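Local coordinates for protein factor essential for expression of methicillin resistance (Staphylococcus aureus, PDB 1LRZ) that adds glycines 2 and 3 of the pentaglycine bridge of staphylococcal peptidoglycan, taking glycine from glycyl-tRNA, at residues A[104-109]-A[394-399]; A[111-116]-A[390-395]; A[251-256]-A[295-300]. One frame throughout, in Å; residues are numbered along the deposited sequence.

Interaction 1 (A[104-109]-A[394-399]); sequences YLHIDP and VGDFIK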
loop_
_atom_site.group_PDB
_atom_site.type_symbol
_atom_site.label_atom_id
_atom_site.label_comp_id
_atom_site.label_asym_id
_atom_site.label_seq_id
_atom_site.Cartn_x
_atom_site.Cartn_y
_atom_site.Cartn_z
ATOM N N TYR A 104 -5.153 -6.086 29.851
ATOM C CA TYR A 104 -5.339 -4.770 29.247
ATOM C C TYR A 104 -5.751 -4.918 27.790
ATOM O O TYR A 104 -5.326 -5.852 27.109
ATOM C CB TYR A 104 -4.085 -3.887 29.379
ATOM C CG TYR A 104 -2.888 -4.278 28.548
ATOM C CD1 TYR A 104 -2.485 -3.502 27.457
ATOM C CD2 TYR A 104 -2.116 -5.375 28.893
ATOM C CE1 TYR A 104 -1.320 -3.815 26.737
ATOM C CE2 TYR A 104 -0.957 -5.703 28.187
ATOM C CZ TYR A 104 -0.563 -4.918 27.113
ATOM O OH TYR A 104 0.584 -5.249 26.432
ATOM N N LEU A 105 -6.611 -4.005 27.346
ATOM C CA LEU A 105 -7.150 -3.993 25.992
ATOM C C LEU A 105 -6.547 -2.831 25.208
ATOM O O LEU A 105 -6.628 -1.672 25.624
ATOM C CB LEU A 105 -8.673 -3.864 26.052
ATOM C CG LEU A 105 -9.443 -3.545 24.765
ATOM C CD1 LEU A 105 -9.180 -4.607 23.708
ATOM C CD2 LEU A 105 -10.930 -3.457 25.096
ATOM N N HIS A 106 -5.946 -3.165 24.071
ATOM C CA HIS A 106 -5.277 -2.205 23.208
ATOM C C HIS A 106 -6.044 -2.027 21.886
ATOM O O HIS A 106 -6.240 -2.993 21.143
ATOM C CB HIS A 106 -3.852 -2.722 22.941
ATOM C CG HIS A 106 -3.070 -1.913 21.956
ATOM N ND1 HIS A 106 -1.910 -2.383 21.373
ATOM C CD2 HIS A 106 -3.277 -0.678 21.441
ATOM C CE1 HIS A 106 -1.440 -1.469 20.539
ATOM N NE2 HIS A 106 -2.253 -0.426 20.564
ATOM N N ILE A 107 -6.498 -0.806 21.608
ATOM C CA ILE A 107 -7.213 -0.532 20.359
ATOM C C ILE A 107 -6.489 0.534 19.521
ATOM O O ILE A 107 -5.897 1.476 20.059
ATOM C CB ILE A 107 -8.662 -0.046 20.606
ATOM C CG1 ILE A 107 -8.640 1.268 21.389
ATOM C CG2 ILE A 107 -9.459 -1.121 21.375
ATOM C CD1 ILE A 107 -9.981 1.994 21.426
ATOM N N ASP A 108 -6.530 0.369 18.201
ATOM C CA ASP A 108 -5.914 1.318 17.278
ATOM C C ASP A 108 -6.833 1.429 16.055
ATOM O O ASP A 108 -6.507 0.983 14.953
ATOM C CB ASP A 108 -4.475 0.877 16.904
ATOM C CG ASP A 108 -4.397 -0.521 16.296
ATOM O OD1 ASP A 108 -3.307 -0.880 15.812
ATOM O OD2 ASP A 108 -5.391 -1.268 16.293
ATOM N N PRO A 109 -8.020 2.032 16.254
ATOM C CA PRO A 109 -9.022 2.212 15.201
ATOM C C PRO A 109 -8.519 2.949 13.970
ATOM O O PRO A 109 -7.760 3.919 14.063
ATOM C CB PRO A 109 -10.157 2.952 15.917
ATOM C CG PRO A 109 -9.445 3.741 16.938
ATOM C CD PRO A 109 -8.396 2.782 17.466
ATOM N N VAL A 394 -6.259 8.726 14.675
ATOM C CA VAL A 394 -6.334 9.021 16.102
ATOM C C VAL A 394 -5.240 8.381 16.945
ATOM O O VAL A 394 -4.814 8.961 17.941
ATOM C CB VAL A 394 -7.708 8.629 16.689
ATOM C CG1 VAL A 394 -8.791 9.549 16.104
ATOM C CG2 VAL A 394 -8.024 7.173 16.376
ATOM N N GLY A 395 -4.778 7.198 16.552
ATOM C CA GLY A 395 -3.726 6.552 17.321
ATOM C C GLY A 395 -4.172 5.375 18.175
ATOM O O GLY A 395 -5.180 4.714 17.886
ATOM N N ASP A 396 -3.424 5.136 19.249
ATOM C CA ASP A 396 -3.654 4.010 20.152
ATOM C C ASP A 396 -4.248 4.334 21.513
ATOM O O ASP A 396 -3.915 5.346 22.125
ATOM C CB ASP A 396 -2.341 3.277 20.373
ATOM C CG ASP A 396 -1.710 2.835 19.080
ATOM O OD1 ASP A 396 -1.210 3.710 18.331
ATOM O OD2 ASP A 396 -1.728 1.614 18.812
ATOM N N PHE A 397 -5.120 3.449 21.986
ATOM C CA PHE A 397 -5.749 3.612 23.289
ATOM C C PHE A 397 -5.645 2.295 24.054
ATOM O O PHE A 397 -5.868 1.205 23.505
ATOM C CB PHE A 397 -7.223 4.014 23.153
ATOM C CG PHE A 397 -7.445 5.259 22.335
ATOM C CD1 PHE A 397 -7.349 5.219 20.944
ATOM C CD2 PHE A 397 -7.771 6.466 22.953
ATOM C CE1 PHE A 397 -7.579 6.362 20.177
ATOM C CE2 PHE A 397 -8.003 7.617 22.191
ATOM C CZ PHE A 397 -7.909 7.561 20.796
ATOM N N ILE A 398 -5.318 2.403 25.335
ATOM C CA ILE A 398 -5.156 1.233 26.177
ATOM C C ILE A 398 -6.054 1.321 27.399
ATOM O O ILE A 398 -6.093 2.342 28.080
ATOM C CB ILE A 398 -3.681 1.108 26.617
ATOM C CG1 ILE A 398 -2.833 0.692 25.413
ATOM C CG2 ILE A 398 -3.544 0.120 27.775
ATOM C CD1 ILE A 398 -1.344 0.778 25.653
ATOM N N LYS A 399 -6.808 0.259 27.654
ATOM C CA LYS A 399 -7.662 0.231 28.823
ATOM C C LYS A 399 -7.185 -0.891 29.730
ATOM O O LYS A 399 -7.357 -2.075 29.424
ATOM C CB LYS A 399 -9.124 -0.006 28.468
ATOM C CG LYS A 399 -9.988 -0.079 29.726
ATOM C CD LYS A 399 -11.454 -0.286 29.437
ATOM C CE LYS A 399 -12.259 -0.192 30.725
ATOM N NZ LYS A 399 -13.712 -0.226 30.451
HETATM O O HOH W 1 -1.109 0.119 16.923
HETATM O O HOH W 2 -5.476 4.716 15.132
#
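His106 reaches across to Asp396, and its NE2 donates a hydrogen bond to OD2 at 2.7 Å, nearly straight (N-H...O 166°). The acceptor uses its anti lone pair, lying almost in the plane of the imidazole, while carboxylate and ring are turned 40° against each other. His106 projects from the same face as Ile398; CG anti to the backbone N (chi1 174°) sets it beside the carbonyl carbon. On that face Ile398 lies alongside Tyr104, its CG2 3.8 Å from CD1 of the ring. On the face of Ile107 and Phe397 the contact is mainly apolar: Ile107 CG1 packs on Phe397 CB at 3.6 Å, and beyond the strand ends Pro109 CG meets Val394 CG2 at 3.8 Å.

Strands 102-107 and 397-400 are antiparallel neighbours in the mixed seven-stranded sheet. Leu105 and Lys399 form one hydrogen-bonded pair, Ile107 and Phe397 the next, with Ile107 N to Phe397 O at 2.8 Å; His106 and Ile398 are the non-hydrogen-bonded pair between them. Past the last backbone pair one water bridges the carbonyls of Pro109 and Gly395; another donates to Asp108 OD1 and Asp396 OD2.

Second-shell groups set the polar side chains. Strand 67-78, next to 102-107 in the sheet, supplies Tyr69 OH to His106 ND1, and Tyr71 OH and Arg74 N to Asp108; His146 NE2 bonds the other oxygen of Asp396. Helices 83-98 and 130-137 cover Ile107.

Asp108 OD1 and Asp396 OD2 come within 4.2 Å; the shared water and these donors probably offset the repulsion expected between two buried carboxylates.

Interaction 2 (A[111-116]-A[390-395]); sequences LPYQYL and IIEYVG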
loop_
_atom_site.group_PDB
_atom_site.type_symbol
_atom_site.label_atom_id
_atom_site.label_comp_id
_atom_site.label_asym_id
_atom_site.label_seq_id
_atom_site.Cartn_x
_atom_site.Cartn_y
_atom_site.Cartn_z
ATOM N N LEU A 111 -9.336 5.209 12.136
ATOM C CA LEU A 111 -10.198 6.387 12.199
ATOM C C LEU A 111 -9.408 7.675 11.984
ATOM O O LEU A 111 -8.556 8.017 12.798
ATOM C CB LEU A 111 -10.854 6.429 13.592
ATOM C CG LEU A 111 -11.815 7.571 13.930
ATOM C CD1 LEU A 111 -13.000 7.504 12.988
ATOM C CD2 LEU A 111 -12.283 7.454 15.389
ATOM N N PRO A 112 -9.697 8.413 10.901
ATOM C CA PRO A 112 -8.972 9.660 10.638
ATOM C C PRO A 112 -9.143 10.668 11.763
ATOM O O PRO A 112 -10.195 10.738 12.401
ATOM C CB PRO A 112 -9.593 10.171 9.336
ATOM C CG PRO A 112 -10.098 8.929 8.672
ATOM C CD PRO A 112 -10.680 8.146 9.837
ATOM N N TYR A 113 -8.093 11.458 11.967
ATOM C CA TYR A 113 -8.056 12.504 12.974
ATOM C C TYR A 113 -7.891 13.843 12.246
ATOM O O TYR A 113 -8.744 14.725 12.350
ATOM C CB TYR A 113 -6.878 12.255 13.926
ATOM C CG TYR A 113 -6.490 13.438 14.787
ATOM C CD1 TYR A 113 -7.464 14.220 15.433
ATOM C CD2 TYR A 113 -5.150 13.763 14.980
ATOM C CE1 TYR A 113 -7.111 15.292 16.243
ATOM C CE2 TYR A 113 -4.778 14.837 15.795
ATOM C CZ TYR A 113 -5.761 15.595 16.424
ATOM O OH TYR A 113 -5.394 16.637 17.241
ATOM N N GLN A 114 -6.803 13.963 11.489
ATOM C CA GLN A 114 -6.494 15.174 10.729
ATOM C C GLN A 114 -5.986 14.836 9.321
ATOM O O GLN A 114 -5.503 13.728 9.078
ATOM C CB GLN A 114 -5.390 15.980 11.436
ATOM C CG GLN A 114 -5.694 16.411 12.850
ATOM C CD GLN A 114 -4.606 17.310 13.416
ATOM O OE1 GLN A 114 -4.892 18.408 13.890
ATOM N NE2 GLN A 114 -3.349 16.846 13.367
ATOM N N TYR A 115 -6.080 15.811 8.417
ATOM C CA TYR A 115 -5.591 15.685 7.044
ATOM C C TYR A 115 -4.458 16.695 6.923
ATOM O O TYR A 115 -4.565 17.803 7.437
ATOM C CB TYR A 115 -6.683 16.046 6.040
ATOM C CG TYR A 115 -7.896 15.161 6.144
ATOM C CD1 TYR A 115 -9.120 15.663 6.598
ATOM C CD2 TYR A 115 -7.818 13.814 5.794
ATOM C CE1 TYR A 115 -10.242 14.831 6.700
ATOM C CE2 TYR A 115 -8.926 12.978 5.889
ATOM C CZ TYR A 115 -10.128 13.489 6.342
ATOM O OH TYR A 115 -11.209 12.655 6.425
ATOM N N LEU A 116 -3.377 16.312 6.253
ATOM C CA LEU A 116 -2.232 17.205 6.077
ATOM C C LEU A 116 -1.717 17.094 4.651
ATOM O O LEU A 116 -2.153 16.209 3.910
ATOM C CB LEU A 116 -1.092 16.807 7.033
ATOM C CG LEU A 116 -1.408 16.807 8.541
ATOM C CD1 LEU A 116 -1.921 15.436 8.978
ATOM C CD2 LEU A 116 -0.163 17.139 9.316
ATOM N N ILE A 390 -1.991 13.542 3.051
ATOM C CA ILE A 390 -1.657 12.798 4.268
ATOM C C ILE A 390 -2.878 12.637 5.186
ATOM O O ILE A 390 -3.642 13.583 5.396
ATOM C CB ILE A 390 -0.561 13.501 5.110
ATOM C CG1 ILE A 390 0.742 13.638 4.304
ATOM C CG2 ILE A 390 -0.309 12.702 6.396
ATOM C CD1 ILE A 390 1.344 12.319 3.850
ATOM N N ILE A 391 -3.071 11.438 5.717
ATOM C CA ILE A 391 -4.160 11.234 6.658
ATOM C C ILE A 391 -3.522 10.811 7.979
ATOM O O ILE A 391 -2.746 9.854 8.024
ATOM C CB ILE A 391 -5.162 10.145 6.207
ATOM C CG1 ILE A 391 -5.821 10.566 4.886
ATOM C CG2 ILE A 391 -6.254 9.945 7.310
ATOM C CD1 ILE A 391 -6.800 9.526 4.321
ATOM N N GLU A 392 -3.810 11.565 9.035
ATOM C CA GLU A 392 -3.297 11.249 10.364
ATOM C C GLU A 392 -4.445 10.615 11.129
ATOM O O GLU A 392 -5.545 11.186 11.180
ATOM C CB GLU A 392 -2.836 12.516 11.093
ATOM C CG GLU A 392 -2.403 12.252 12.548
ATOM C CD GLU A 392 -1.968 13.522 13.272
ATOM O OE1 GLU A 392 -1.602 13.442 14.475
ATOM O OE2 GLU A 392 -1.987 14.605 12.639
ATOM N N TYR A 393 -4.199 9.446 11.718
ATOM C CA TYR A 393 -5.231 8.741 12.462
ATOM C C TYR A 393 -5.189 9.060 13.961
ATOM O O TYR A 393 -4.206 9.602 14.461
ATOM C CB TYR A 393 -5.109 7.234 12.223
ATOM C CG TYR A 393 -5.207 6.874 10.757
ATOM C CD1 TYR A 393 -4.057 6.646 10.002
ATOM C CD2 TYR A 393 -6.443 6.846 10.105
ATOM C CE1 TYR A 393 -4.117 6.402 8.637
ATOM C CE2 TYR A 393 -6.523 6.606 8.727
ATOM C CZ TYR A 393 -5.352 6.383 7.998
ATOM O OH TYR A 393 -5.403 6.123 6.647
ATOM N N VAL A 394 -6.259 8.726 14.675
ATOM C CA VAL A 394 -6.334 9.021 16.102
ATOM C C VAL A 394 -5.240 8.381 16.945
ATOM O O VAL A 394 -4.814 8.961 17.941
ATOM C CB VAL A 394 -7.708 8.629 16.689
ATOM C CG1 VAL A 394 -8.791 9.549 16.104
ATOM C CG2 VAL A 394 -8.024 7.173 16.376
ATOM N N GLY A 395 -4.778 7.198 16.552
ATOM C CA GLY A 395 -3.726 6.552 17.321
ATOM C C GLY A 395 -4.172 5.375 18.175
ATOM O O GLY A 395 -5.180 4.714 17.886
#
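Tyr113 and Gln114 both turn their backbone N-H groups on one acceptor, Glu392 O, at 2.7 Å and 3.1 Å: a classic beta bulge that shifts the antiparallel register by one residue after Pro112. Packing is tight around the buried Glu392 side chain, which runs fully extended, pointing the same way as its partly exposed neighbours Gln114 and Tyr113. Gln114 NE2 meets OE2 at 2.7 Å from above the carboxylate plane, 43° out of it, while OE2 lies nearly in the plane of the Gln114 amide. The other oxygen, OE1, comes to the edge of the Tyr113 ring, 3.6 Å from CD2, with the carboxylate nearly perpendicular to the ring, and makes a salt bridge to Arg156. Gln114 CG rests over the centre of that same ring, and CD1 of buried Leu116 closes on Glu392 CB at 3.7 Å.

The face of Tyr115 and Ile391 is looser, and its side-chain contacts are mainly apolar. Ile391 CG1 touches the edge of the partly exposed Tyr115 ring, 3.9 Å from CD2, and its CG2 branch reaches Pro112 CB at the same separation.

Strand 112-116 lies between 389-393 and 122-125, while 389-393 bonds on its other flank to 157-162. At the bulge end Phe132 of helix 130-137 meets Tyr113 edge-to-face and packs on Val394, and Phe131 of that helix covers Leu111.

Interaction 3 (A[251-256]-A[295-300]); sequences ELNEER and QKIEEG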
loop_
_atom_site.group_PDB
_atom_site.type_symbol
_atom_site.label_atom_id
_atom_site.label_comp_id
_atom_site.label_asym_id
_atom_site.label_seq_id
_atom_site.Cartn_x
_atom_site.Cartn_y
_atom_site.Cartn_z
ATOM N N GLU A 251 12.099 -6.250 -29.868
ATOM C CA GLU A 251 11.359 -5.011 -30.107
ATOM C C GLU A 251 12.281 -3.934 -30.683
ATOM O O GLU A 251 11.911 -3.225 -31.613
ATOM C CB GLU A 251 10.744 -4.498 -28.799
ATOM C CG GLU A 251 9.469 -5.218 -28.356
ATOM C CD GLU A 251 9.159 -5.031 -26.864
ATOM O OE1 GLU A 251 9.352 -3.906 -26.340
ATOM O OE2 GLU A 251 8.712 -6.011 -26.219
ATOM N N LEU A 252 13.476 -3.807 -30.120
ATOM C CA LEU A 252 14.420 -2.803 -30.602
ATOM C C LEU A 252 14.814 -3.064 -32.052
ATOM O O LEU A 252 14.969 -2.129 -32.843
ATOM C CB LEU A 252 15.671 -2.766 -29.721
ATOM C CG LEU A 252 15.488 -2.133 -28.336
ATOM C CD1 LEU A 252 16.716 -2.387 -27.479
ATOM C CD2 LEU A 252 15.230 -0.634 -28.484
ATOM N N ASN A 253 14.969 -4.331 -32.414
ATOM C CA ASN A 253 15.348 -4.632 -33.786
ATOM C C ASN A 253 14.216 -4.324 -34.741
ATOM O O ASN A 253 14.449 -3.883 -35.867
ATOM C CB ASN A 253 15.796 -6.087 -33.915
ATOM C CG ASN A 253 17.262 -6.261 -33.566
ATOM O OD1 ASN A 253 18.129 -5.639 -34.178
ATOM N ND2 ASN A 253 17.546 -7.102 -32.584
ATOM N N GLU A 254 12.985 -4.530 -34.288
ATOM C CA GLU A 254 11.839 -4.246 -35.133
ATOM C C GLU A 254 11.745 -2.743 -35.347
ATOM O O GLU A 254 11.403 -2.281 -36.437
ATOM C CB GLU A 254 10.572 -4.801 -34.485
ATOM C CG GLU A 254 10.724 -6.291 -34.182
ATOM C CD GLU A 254 9.452 -6.950 -33.695
ATOM O OE1 GLU A 254 8.877 -6.477 -32.686
ATOM O OE2 GLU A 254 9.036 -7.951 -34.321
ATOM N N GLU A 255 12.078 -1.979 -34.311
ATOM C CA GLU A 255 12.043 -0.527 -34.417
ATOM C C GLU A 255 13.187 -0.093 -35.332
ATOM O O GLU A 255 13.039 0.831 -36.130
ATOM C CB GLU A 255 12.187 0.114 -33.032
ATOM C CG GLU A 255 11.147 -0.391 -32.033
ATOM C CD GLU A 255 11.259 0.257 -30.662
ATOM O OE1 GLU A 255 12.392 0.375 -30.140
ATOM O OE2 GLU A 255 10.209 0.636 -30.097
ATOM N N ARG A 256 14.320 -0.783 -35.235
ATOM C CA ARG A 256 15.472 -0.453 -36.068
ATOM C C ARG A 256 15.164 -0.648 -37.557
ATOM O O ARG A 256 15.542 0.179 -38.393
ATOM C CB ARG A 256 16.685 -1.303 -35.677
ATOM C CG ARG A 256 17.954 -0.832 -36.368
ATOM C CD ARG A 256 19.198 -1.547 -35.889
ATOM N NE ARG A 256 20.380 -0.866 -36.403
ATOM C CZ ARG A 256 20.883 0.253 -35.890
ATOM N NH1 ARG A 256 20.320 0.825 -34.824
ATOM N NH2 ARG A 256 21.928 0.820 -36.469
ATOM N N GLN A 295 22.899 1.613 -29.449
ATOM C CA GLN A 295 23.443 1.583 -28.101
ATOM C C GLN A 295 22.483 0.879 -27.156
ATOM O O GLN A 295 22.917 0.204 -26.229
ATOM C CB GLN A 295 23.736 2.999 -27.590
ATOM C CG GLN A 295 24.967 3.621 -28.231
ATOM C CD GLN A 295 25.285 5.008 -27.697
ATOM O OE1 GLN A 295 25.482 5.199 -26.489
ATOM N NE2 GLN A 295 25.347 5.991 -28.601
ATOM N N LYS A 296 21.181 1.029 -27.382
ATOM C CA LYS A 296 20.221 0.352 -26.510
ATOM C C LYS A 296 20.356 -1.159 -26.689
ATOM O O LYS A 296 20.324 -1.916 -25.715
ATOM C CB LYS A 296 18.786 0.767 -26.834
ATOM C CG LYS A 296 18.322 2.062 -26.191
ATOM C CD LYS A 296 16.840 2.234 -26.494
ATOM C CE LYS A 296 16.315 3.595 -26.115
ATOM N NZ LYS A 296 14.969 3.798 -26.727
ATOM N N ILE A 297 20.502 -1.593 -27.939
ATOM C CA ILE A 297 20.652 -3.012 -28.233
ATOM C C ILE A 297 21.925 -3.542 -27.576
ATOM O O ILE A 297 21.898 -4.576 -26.900
ATOM C CB ILE A 297 20.682 -3.262 -29.767
ATOM C CG1 ILE A 297 19.296 -2.956 -30.356
ATOM C CG2 ILE A 297 21.081 -4.700 -30.060
ATOM C CD1 ILE A 297 19.202 -3.075 -31.869
ATOM N N GLU A 298 23.032 -2.823 -27.745
ATOM C CA GLU A 298 24.296 -3.240 -27.146
ATOM C C GLU A 298 24.168 -3.321 -25.625
ATOM O O GLU A 298 24.675 -4.257 -25.017
ATOM C CB GLU A 298 25.417 -2.266 -27.512
ATOM C CG GLU A 298 25.541 -2.025 -29.003
ATOM C CD GLU A 298 26.737 -1.156 -29.368
ATOM O OE1 GLU A 298 26.978 -0.137 -28.674
ATOM O OE2 GLU A 298 27.427 -1.492 -30.359
ATOM N N GLU A 299 23.498 -2.350 -25.004
ATOM C CA GLU A 299 23.337 -2.391 -23.547
ATOM C C GLU A 299 22.501 -3.608 -23.151
ATOM O O GLU A 299 22.797 -4.278 -22.167
ATOM C CB GLU A 299 22.648 -1.130 -23.004
ATOM C CG GLU A 299 22.506 -1.159 -21.466
ATOM C CD GLU A 299 21.610 -0.052 -20.893
ATOM O OE1 GLU A 299 21.629 0.146 -19.654
ATOM O OE2 GLU A 299 20.882 0.610 -21.670
ATOM N N GLY A 300 21.454 -3.885 -23.922
ATOM C CA GLY A 300 20.608 -5.026 -23.625
ATOM C C GLY A 300 21.381 -6.334 -23.670
ATOM O O GLY A 300 21.250 -7.189 -22.783
#
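Around Leu252 and Ile297 the two helices run antiparallel, their axes 10.2 Å apart and their directions 162° apart. Leu252 and Ile297 carry the contact in nearly equal measure. Leu252 points toward the partner helix; its CB packs on Ile297, 3.7 Å from CG1, and both its methyls on Lys296, CD1 lying 3.8 Å from Lys296 CB and CD2 touching Lys296 CD farther out. Leucine and lysine cross at about a right angle, so the extended aliphatic part of the exposed Lys296 is laid across the leucine tip and runs on past it towards helix 245-272.

Ile297 answers in the opposite direction. Its CD1, carried on in an extended line beyond CG1 (chi2 176°), comes to 3.6 Å from Asn253 OD1. Arg256 CD borders the same methyl at 4.3 Å. The guanidinium goes on to another turn of helix 277-307, where NH1 bonds Leu290 O.

The arrangement fits an antiparallel coiled-coil hairpin, the helical arm of FemA, formed by helices 245-272 and 277-307. No hydrogen bond joins the two segments, and Lys296 NZ stays 5.5 Å from Glu255 OE1, so any attraction there is at best long-range. Between 251-256 and 295-300 the hold is therefore apolar, a narrow buried seam of leucine and isoleucine edged by the carbon parts of polar side chains; the Arg256 bond adds a polar tie farther along.

Overall arrangement
Interactions 1 and 2 are neighbours, centres 15 Å apart, and share the turn through Val394 and Gly395. Strands 102-107 and 112-116 follow each other in the chain, as do 389-393 and 397-400; each pair has one strand in the seven-stranded sheet and one in the nine-stranded sheet, so the two contacts tie both sheets through the same paired crossing. Both are buried ladders with polar side-chain bonds built in: a histidine-carboxylate bond and a water in interaction 1, a glutamine-glutamate bond beside a backbone bulge in interaction 2. Interaction 3 lies on the opposite side of the chain's centre, about 57 Å from interaction 1 between centres; partly exposed, it rests on apolar helix packing.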